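Local coordinates for predicted acetyltransferase (Clostridium acetobutylicum, PDB 3MGD) that binds acetyl-CoA and, as a member of the GNAT family of N-acetyltransferases, probably transfers its acetyl group to an amine acceptor, at the interface of chains A and B. Residues are numbered along the deposited sequence; one frame, centred on the assembly and turned at random. Chains: chain A/B, Predicted acetyltransferase.

Three patches of one two-fold interface join the GNAT chains. Contacts 1 and 2, with C-alpha centres about 34 Å apart, share the loop around residues 75-77 and the isoleucine at position 34 with the chains exchanged, so they are largely twin regions sampled differently: contact 1 includes helix 12-25, contact 2 reaches the start of helix 35-47. Contact 3 lies about 21 Å from contact 1 and 24 Å from contact 2 and pairs strand 139-140 of one chain with strand 144-148 of the other. Loop packing and strand pairing together suggest a dimer, although the structure alone does not show that it forms in solution.

Contact 1: the interface of chains A and B. Residues chain A 20, 23, 28, 34; chain B 75-77.
The phenol ring of B:Tyr77, a residue that buries 75 Å² against chain A, receives A:Ile34 on one face, the methyl CD1 standing over the ring centre, 3.9 Å from the centroid, in a CH-pi contact. In this GNAT-family acetyltransferase the tyrosine belongs to a loop of chain B that inserts between helix 12-25 of chain A and the loop segments that follow it. A:Ile34 CG1 lies above the rim, 3.8 Å from B:Tyr77 CE1, and the two side chains cross at about a right angle. From the same side of the ring plane, but displaced well towards CE2, A:Leu23 brings its CD1 methyl to 4.0 Å from B:Tyr77 CE2. A:Ile28 approaches near the root of the ring with its CG2 branch, 4.0 Å from B:Tyr77 CD2 and as near to its CB.

Beyond the hydroxyl, the aliphatic stem of A:Lys20 passes crosswise, its CG 3.3 Å from B:Tyr77 OH, while the chain bends at chi3 and carries the amine onward. A:Ile34 holds CG1 between its backbone N and carbonyl carbon (chi1 61°), which directs CD1 at both the ring and the main chain before it: that methyl also lies 3.8 Å from the carbonyl carbon C of B:Thr76. On B:Thr76 the hydroxyl branch OG1 is anti to the backbone N (chi1 177°) and faces A:Leu23 CD1 at 4.0 Å.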
loop_
_atom_site.group_PDB
_atom_site.type_symbol
_atom_site.label_atom_id
_atom_site.label_comp_id
_atom_site.label_asym_id
_atom_site.label_seq_id
_atom_site.Cartn_x
_atom_site.Cartn_y
_atom_site.Cartn_z
ATOM N N LYS A 20 10.638 16.883 -3.115
ATOM C CA LYS A 20 10.095 18.063 -2.439
ATOM C C LYS A 20 9.478 19.042 -3.438
ATOM O O LYS A 20 8.392 19.587 -3.212
ATOM C CB LYS A 20 11.171 18.768 -1.600
ATOM C CG LYS A 20 11.668 17.971 -0.399
ATOM C CD LYS A 20 12.581 18.793 0.518
ATOM C CE LYS A 20 13.878 19.154 -0.151
ATOM N NZ LYS A 20 14.877 19.761 0.811
ATOM N N LEU A 23 6.081 17.743 -4.586
ATOM C CA LEU A 23 5.023 17.853 -3.595
ATOM C C LEU A 23 4.571 19.299 -3.460
ATOM O O LEU A 23 3.390 19.584 -3.304
ATOM C CB LEU A 23 5.520 17.343 -2.246
ATOM C CG LEU A 23 5.869 15.853 -2.167
ATOM C CD1 LEU A 23 6.508 15.556 -0.830
ATOM C CD2 LEU A 23 4.623 14.959 -2.391
ATOM N N ILE A 28 1.136 21.011 -1.554
ATOM C CA ILE A 28 1.318 20.627 -0.159
ATOM C C ILE A 28 2.114 21.698 0.595
ATOM O O ILE A 28 2.962 22.387 0.013
ATOM C CB ILE A 28 1.929 19.207 -0.038
ATOM C CG1 ILE A 28 0.958 18.196 -0.663
ATOM C CG2 ILE A 28 2.181 18.838 1.416
ATOM C CD1 ILE A 28 1.587 16.893 -1.102
ATOM N N ILE A 34 11.691 17.346 6.137
ATOM C CA ILE A 34 11.705 15.883 6.012
ATOM C C ILE A 34 12.925 15.366 5.244
ATOM O O ILE A 34 12.921 14.254 4.728
ATOM C CB ILE A 34 10.413 15.333 5.382
ATOM C CG1 ILE A 34 10.219 15.892 3.971
ATOM C CG2 ILE A 34 9.201 15.627 6.291
ATOM C CD1 ILE A 34 9.037 15.286 3.254
ATOM N N PRO B 75 8.141 9.269 2.312
ATOM C CA PRO B 75 7.762 10.333 3.247
ATOM C C PRO B 75 7.089 11.516 2.564
ATOM O O PRO B 75 7.380 11.833 1.421
ATOM C CB PRO B 75 9.110 10.775 3.835
ATOM C CG PRO B 75 9.926 9.515 3.812
ATOM C CD PRO B 75 9.535 8.835 2.514
ATOM N N THR B 76 6.163 12.147 3.278
ATOM C CA THR B 76 5.590 13.405 2.827
ATOM C C THR B 76 5.408 14.323 4.034
ATOM O O THR B 76 5.595 13.906 5.188
ATOM C CB THR B 76 4.258 13.165 2.083
ATOM O OG1 THR B 76 3.687 14.423 1.706
ATOM C CG2 THR B 76 3.296 12.392 2.966
ATOM N N TYR B 77 5.058 15.578 3.788
ATOM C CA TYR B 77 4.976 16.530 4.894
ATOM C C TYR B 77 3.907 16.175 5.921
ATOM O O TYR B 77 4.012 16.555 7.083
ATOM C CB TYR B 77 4.799 17.950 4.352
ATOM C CG TYR B 77 6.022 18.374 3.583
ATOM C CD1 TYR B 77 7.188 18.753 4.245
ATOM C CD2 TYR B 77 6.033 18.339 2.195
ATOM C CE1 TYR B 77 8.318 19.115 3.538
ATOM C CE2 TYR B 77 7.149 18.703 1.489
ATOM C CZ TYR B 77 8.284 19.096 2.163
ATOM O OH TYR B 77 9.390 19.460 1.439
#

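Contact 2: the interface of chains A and B. Residues chain A 75-77, 80-81; chain B 32, 34, 37.
A:Lys80 packs its CB on B:Ile34 and runs its outer chain past the carboxylate of B:Glu37. A:Lys80 CB sits 3.8 Å from the CG2 branch of B:Ile34 and 4.1 Å from CD1 of B:Ile32, so the base of the side chain is held by two isoleucines. CG, set between the backbone N and the carbonyl carbon (chi1 66°), starts an extended chain that crosses the glutamate obliquely. A:Lys80 CD passes the carboxylate, 3.5 Å from B:Glu37 OE2, with CG and CE on either side of it somewhat farther from the same oxygen. At the tip, A:Lys80 NZ stays 4.1 Å from B:Glu37 OE2: the opposite charges may attract, but they are not in direct contact.

B:Glu37 is bent at chi2 (86°), which folds its carboxylate back alongside the lysine methylenes. The backbone B:Glu37 O meets the proline ring of A:Pro75 at CG, 3.5 Å away. The backbone O of B:Ile32 comes in plane to the edge of the A:Tyr77 ring, 3.2 Å from CE1, while B:Ile32 CD1 reaches back to 3.4 Å from A:Tyr77 O.

In the fold, the chain A residues occupy the connection between strands 61-72 and 83-92, which docks on the loop of chain B leading into helix 35-47, with B:Glu37 on that helix's first turn.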
loop_
_atom_site.group_PDB
_atom_site.type_symbol
_atom_site.label_atom_id
_atom_site.label_comp_id
_atom_site.label_asym_id
_atom_site.label_seq_id
_atom_site.Cartn_x
_atom_site.Cartn_y
_atom_site.Cartn_z
ATOM N N PRO A 75 -1.788 -12.423 -0.112
ATOM C CA PRO A 75 -2.263 -13.063 -1.342
ATOM C C PRO A 75 -3.781 -13.158 -1.418
ATOM O O PRO A 75 -4.456 -13.284 -0.408
ATOM C CB PRO A 75 -1.660 -14.473 -1.255
ATOM C CG PRO A 75 -0.379 -14.255 -0.505
ATOM C CD PRO A 75 -0.724 -13.209 0.538
ATOM N N THR A 76 -4.307 -13.069 -2.634
ATOM C CA THR A 76 -5.715 -13.343 -2.871
ATOM C C THR A 76 -5.854 -14.102 -4.189
ATOM O O THR A 76 -4.879 -14.261 -4.940
ATOM C CB THR A 76 -6.535 -12.035 -2.872
ATOM O OG1 THR A 76 -7.906 -12.328 -3.167
ATOM C CG2 THR A 76 -5.972 -11.063 -3.893
ATOM N N TYR A 77 -7.053 -14.588 -4.479
ATOM C CA TYR A 77 -7.222 -15.415 -5.672
ATOM C C TYR A 77 -6.939 -14.670 -6.971
ATOM O O TYR A 77 -6.578 -15.281 -7.972
ATOM C CB TYR A 77 -8.611 -16.058 -5.672
ATOM C CG TYR A 77 -8.742 -17.024 -4.525
ATOM C CD1 TYR A 77 -8.141 -18.280 -4.575
ATOM C CD2 TYR A 77 -9.415 -16.660 -3.367
ATOM C CE1 TYR A 77 -8.239 -19.154 -3.511
ATOM C CE2 TYR A 77 -9.520 -17.526 -2.310
ATOM C CZ TYR A 77 -8.938 -18.772 -2.390
ATOM O OH TYR A 77 -9.056 -19.626 -1.324
ATOM N N LYS A 80 -2.118 -13.881 -6.710
ATOM C CA LYS A 80 -1.689 -14.959 -5.812
ATOM C C LYS A 80 -0.454 -14.659 -4.949
ATOM O O LYS A 80 -0.286 -15.250 -3.885
ATOM C CB LYS A 80 -1.481 -16.271 -6.587
ATOM C CG LYS A 80 -0.342 -16.229 -7.587
ATOM C CD LYS A 80 -0.148 -17.609 -8.237
ATOM C CE LYS A 80 1.032 -17.593 -9.210
ATOM N NZ LYS A 80 1.494 -18.971 -9.582
ATOM N N THR A 81 0.423 -13.778 -5.418
ATOM C CA THR A 81 1.616 -13.427 -4.643
ATOM C C THR A 81 1.333 -12.306 -3.633
ATOM O O THR A 81 2.103 -12.090 -2.680
ATOM C CB THR A 81 2.774 -12.942 -5.559
ATOM O OG1 THR A 81 2.410 -11.688 -6.139
ATOM C CG2 THR A 81 3.050 -13.933 -6.672
ATOM N N ILE B 32 -8.113 -20.903 -7.869
ATOM C CA ILE B 32 -6.764 -21.439 -7.922
ATOM C C ILE B 32 -6.362 -21.723 -6.488
ATOM O O ILE B 32 -7.008 -21.252 -5.562
ATOM C CB ILE B 32 -5.770 -20.438 -8.572
ATOM C CG1 ILE B 32 -5.735 -19.132 -7.785
ATOM C CG2 ILE B 32 -6.157 -20.154 -10.018
ATOM C CD1 ILE B 32 -4.693 -18.132 -8.288
ATOM N N ILE B 34 -4.072 -21.129 -3.498
ATOM C CA ILE B 34 -3.065 -20.172 -3.019
ATOM C C ILE B 34 -2.514 -20.534 -1.637
ATOM O O ILE B 34 -1.969 -19.691 -0.934
ATOM C CB ILE B 34 -3.584 -18.723 -3.016
ATOM C CG1 ILE B 34 -4.796 -18.584 -2.092
ATOM C CG2 ILE B 34 -3.899 -18.260 -4.454
ATOM C CD1 ILE B 34 -5.267 -17.157 -1.948
ATOM N N GLU B 37 1.271 -19.653 -1.179
ATOM C CA GLU B 37 1.557 -18.218 -1.111
ATOM C C GLU B 37 1.054 -17.589 0.186
ATOM O O GLU B 37 1.717 -16.717 0.757
ATOM C CB GLU B 37 0.937 -17.501 -2.310
ATOM C CG GLU B 37 1.612 -17.806 -3.654
ATOM C CD GLU B 37 1.084 -19.067 -4.342
ATOM O OE1 GLU B 37 0.349 -19.877 -3.722
ATOM O OE2 GLU B 37 1.421 -19.251 -5.528
#

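Contact 3: the interface of chains A and B. Residues chain A 125, 130, 133-134, 138-140; chain B 144-145.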
loop_
_atom_site.group_PDB
_atom_site.type_symbol
_atom_site.label_atom_id
_atom_site.label_comp_id
_atom_site.label_asym_id
_atom_site.label_seq_id
_atom_site.Cartn_x
_atom_site.Cartn_y
_atom_site.Cartn_z
ATOM N N ALA A 125 -3.450 9.433 -7.044
ATOM C CA ALA A 125 -3.435 10.400 -8.127
ATOM C C ALA A 125 -3.479 11.833 -7.606
ATOM O O ALA A 125 -4.325 12.181 -6.787
ATOM C CB ALA A 125 -4.603 10.140 -9.066
ATOM N N ARG A 130 -3.975 12.809 -12.425
ATOM C CA ARG A 130 -5.193 12.002 -12.568
ATOM C C ARG A 130 -5.631 11.702 -14.017
ATOM O O ARG A 130 -5.820 10.538 -14.371
ATOM C CB ARG A 130 -6.343 12.608 -11.758
ATOM C CG ARG A 130 -7.523 11.660 -11.589
ATOM C CD ARG A 130 -8.687 12.309 -10.841
ATOM N NE ARG A 130 -9.792 11.371 -10.645
ATOM C CZ ARG A 130 -9.883 10.512 -9.632
ATOM N NH1 ARG A 130 -8.937 10.458 -8.703
ATOM N NH2 ARG A 130 -10.925 9.701 -9.543
ATOM N N TYR A 133 -3.217 9.249 -15.684
ATOM C CA TYR A 133 -3.428 7.872 -15.268
ATOM C C TYR A 133 -4.761 7.327 -15.786
ATOM O O TYR A 133 -4.841 6.166 -16.175
ATOM C CB TYR A 133 -3.332 7.749 -13.742
ATOM C CG TYR A 133 -2.081 8.407 -13.209
ATOM C CD1 TYR A 133 -0.865 8.249 -13.866
ATOM C CD2 TYR A 133 -2.112 9.203 -12.070
ATOM C CE1 TYR A 133 0.287 8.863 -13.398
ATOM C CE2 TYR A 133 -0.968 9.808 -11.597
ATOM C CZ TYR A 133 0.231 9.641 -12.269
ATOM O OH TYR A 133 1.389 10.250 -11.811
ATOM N N LYS A 134 -5.795 8.165 -15.793
ATOM C CA LYS A 134 -7.091 7.764 -16.345
ATOM C C LYS A 134 -6.939 7.417 -17.818
ATOM O O LYS A 134 -7.430 6.379 -18.279
ATOM C CB LYS A 134 -8.147 8.869 -16.164
ATOM C CG LYS A 134 -8.708 8.999 -14.745
ATOM C CD LYS A 134 -9.254 7.668 -14.233
ATOM C CE LYS A 134 -9.848 7.806 -12.835
ATOM N NZ LYS A 134 -11.123 8.583 -12.825
ATOM N N PHE A 138 -5.730 3.429 -15.607
ATOM C CA PHE A 138 -5.939 3.229 -14.180
ATOM C C PHE A 138 -7.423 3.404 -13.856
ATOM O O PHE A 138 -8.104 4.240 -14.456
ATOM C CB PHE A 138 -5.067 4.174 -13.351
ATOM C CG PHE A 138 -3.626 3.762 -13.288
ATOM C CD1 PHE A 138 -2.761 4.055 -14.334
ATOM C CD2 PHE A 138 -3.130 3.108 -12.172
ATOM C CE1 PHE A 138 -1.432 3.690 -14.267
ATOM C CE2 PHE A 138 -1.806 2.735 -12.103
ATOM C CZ PHE A 138 -0.950 3.020 -13.153
ATOM N N GLN A 139 -7.920 2.607 -12.912
ATOM C CA GLN A 139 -9.337 2.607 -12.571
ATOM C C GLN A 139 -9.634 3.137 -11.171
ATOM O O GLN A 139 -8.915 2.819 -10.222
ATOM C CB GLN A 139 -9.876 1.178 -12.669
ATOM C CG GLN A 139 -9.608 0.527 -14.003
ATOM C CD GLN A 139 -10.500 1.087 -15.079
ATOM O OE1 GLN A 139 -11.719 1.098 -14.932
ATOM N NE2 GLN A 139 -9.902 1.567 -16.169
ATOM N N ASP A 140 -10.700 3.936 -11.068
ATOM C CA ASP A 140 -11.312 4.332 -9.796
ATOM C C ASP A 140 -11.387 3.162 -8.826
ATOM O O ASP A 140 -11.667 2.029 -9.233
ATOM C CB ASP A 140 -12.749 4.816 -10.026
ATOM C CG ASP A 140 -12.821 6.187 -10.671
ATOM O OD1 ASP A 140 -11.831 6.944 -10.599
ATOM O OD2 ASP A 140 -13.888 6.510 -11.240
ATOM N N TRP B 144 -7.009 7.021 -4.905
ATOM C CA TRP B 144 -6.373 5.720 -5.167
ATOM C C TRP B 144 -6.869 5.105 -6.458
ATOM O O TRP B 144 -8.070 4.890 -6.607
ATOM C CB TRP B 144 -6.679 4.719 -4.061
ATOM C CG TRP B 144 -5.741 4.749 -2.932
ATOM C CD1 TRP B 144 -5.889 5.443 -1.776
ATOM C CD2 TRP B 144 -4.494 4.049 -2.828
ATOM N NE1 TRP B 144 -4.815 5.220 -0.952
ATOM C CE2 TRP B 144 -3.941 4.371 -1.577
ATOM C CE3 TRP B 144 -3.791 3.184 -3.669
ATOM C CZ2 TRP B 144 -2.723 3.855 -1.145
ATOM C CZ3 TRP B 144 -2.585 2.671 -3.235
ATOM C CH2 TRP B 144 -2.063 3.011 -1.992
ATOM N N LEU B 145 -5.948 4.777 -7.362
ATOM C CA LEU B 145 -6.315 4.184 -8.648
ATOM C C LEU B 145 -5.488 2.932 -8.880
ATOM O O LEU B 145 -4.362 2.835 -8.398
ATOM C CB LEU B 145 -6.083 5.184 -9.792
ATOM C CG LEU B 145 -6.733 6.563 -9.662
ATOM C CD1 LEU B 145 -6.328 7.487 -10.822
ATOM C CD2 LEU B 145 -8.248 6.465 -9.564
#
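Apolar packing centres on B:Leu145, which hides 96 Å² against chain A. Its two methyls part ways: B:Leu145 CD1 lies 3.6 Å from A:Ala125 CB, and B:Leu145 CD2 3.7 Å from CA of A:Asp140, a poorly ordered residue whose contacts are tentative. Below the fork, B:Leu145 CB rests 3.8 Å from CB of A:Phe138. The leucine keeps CG anti to its carbonyl carbon (chi1 -53°), which carries the fork towards helix 129-136. There the A:Lys134 side chain crosses the leucine at about a right angle, its CE 3.9 Å from B:Leu145 CD2.

Main-chain pairing joins the same residues. A:Asp140 and B:Leu145 form an antiparallel beta bridge, so strand 144-148 of chain B runs beside the short strand 139-140 of chain A. Such pairing would favour a dimer, though the assembly may not be the biological one.

The salt bridges seen here join residues of chain A, flanking the leucine. A:Arg130 and A:Lys134, both on helix 129-136, reach the carboxylate of A:Asp140. A:Arg130 NH2 of the guanidinium lies 3.1 Å from A:Asp140 OD1. The amine NZ of A:Lys134 also hydrogen-bonds A:Asp140 OD1 at 2.9 Å, on the syn side and 33° out of the carboxylate plane.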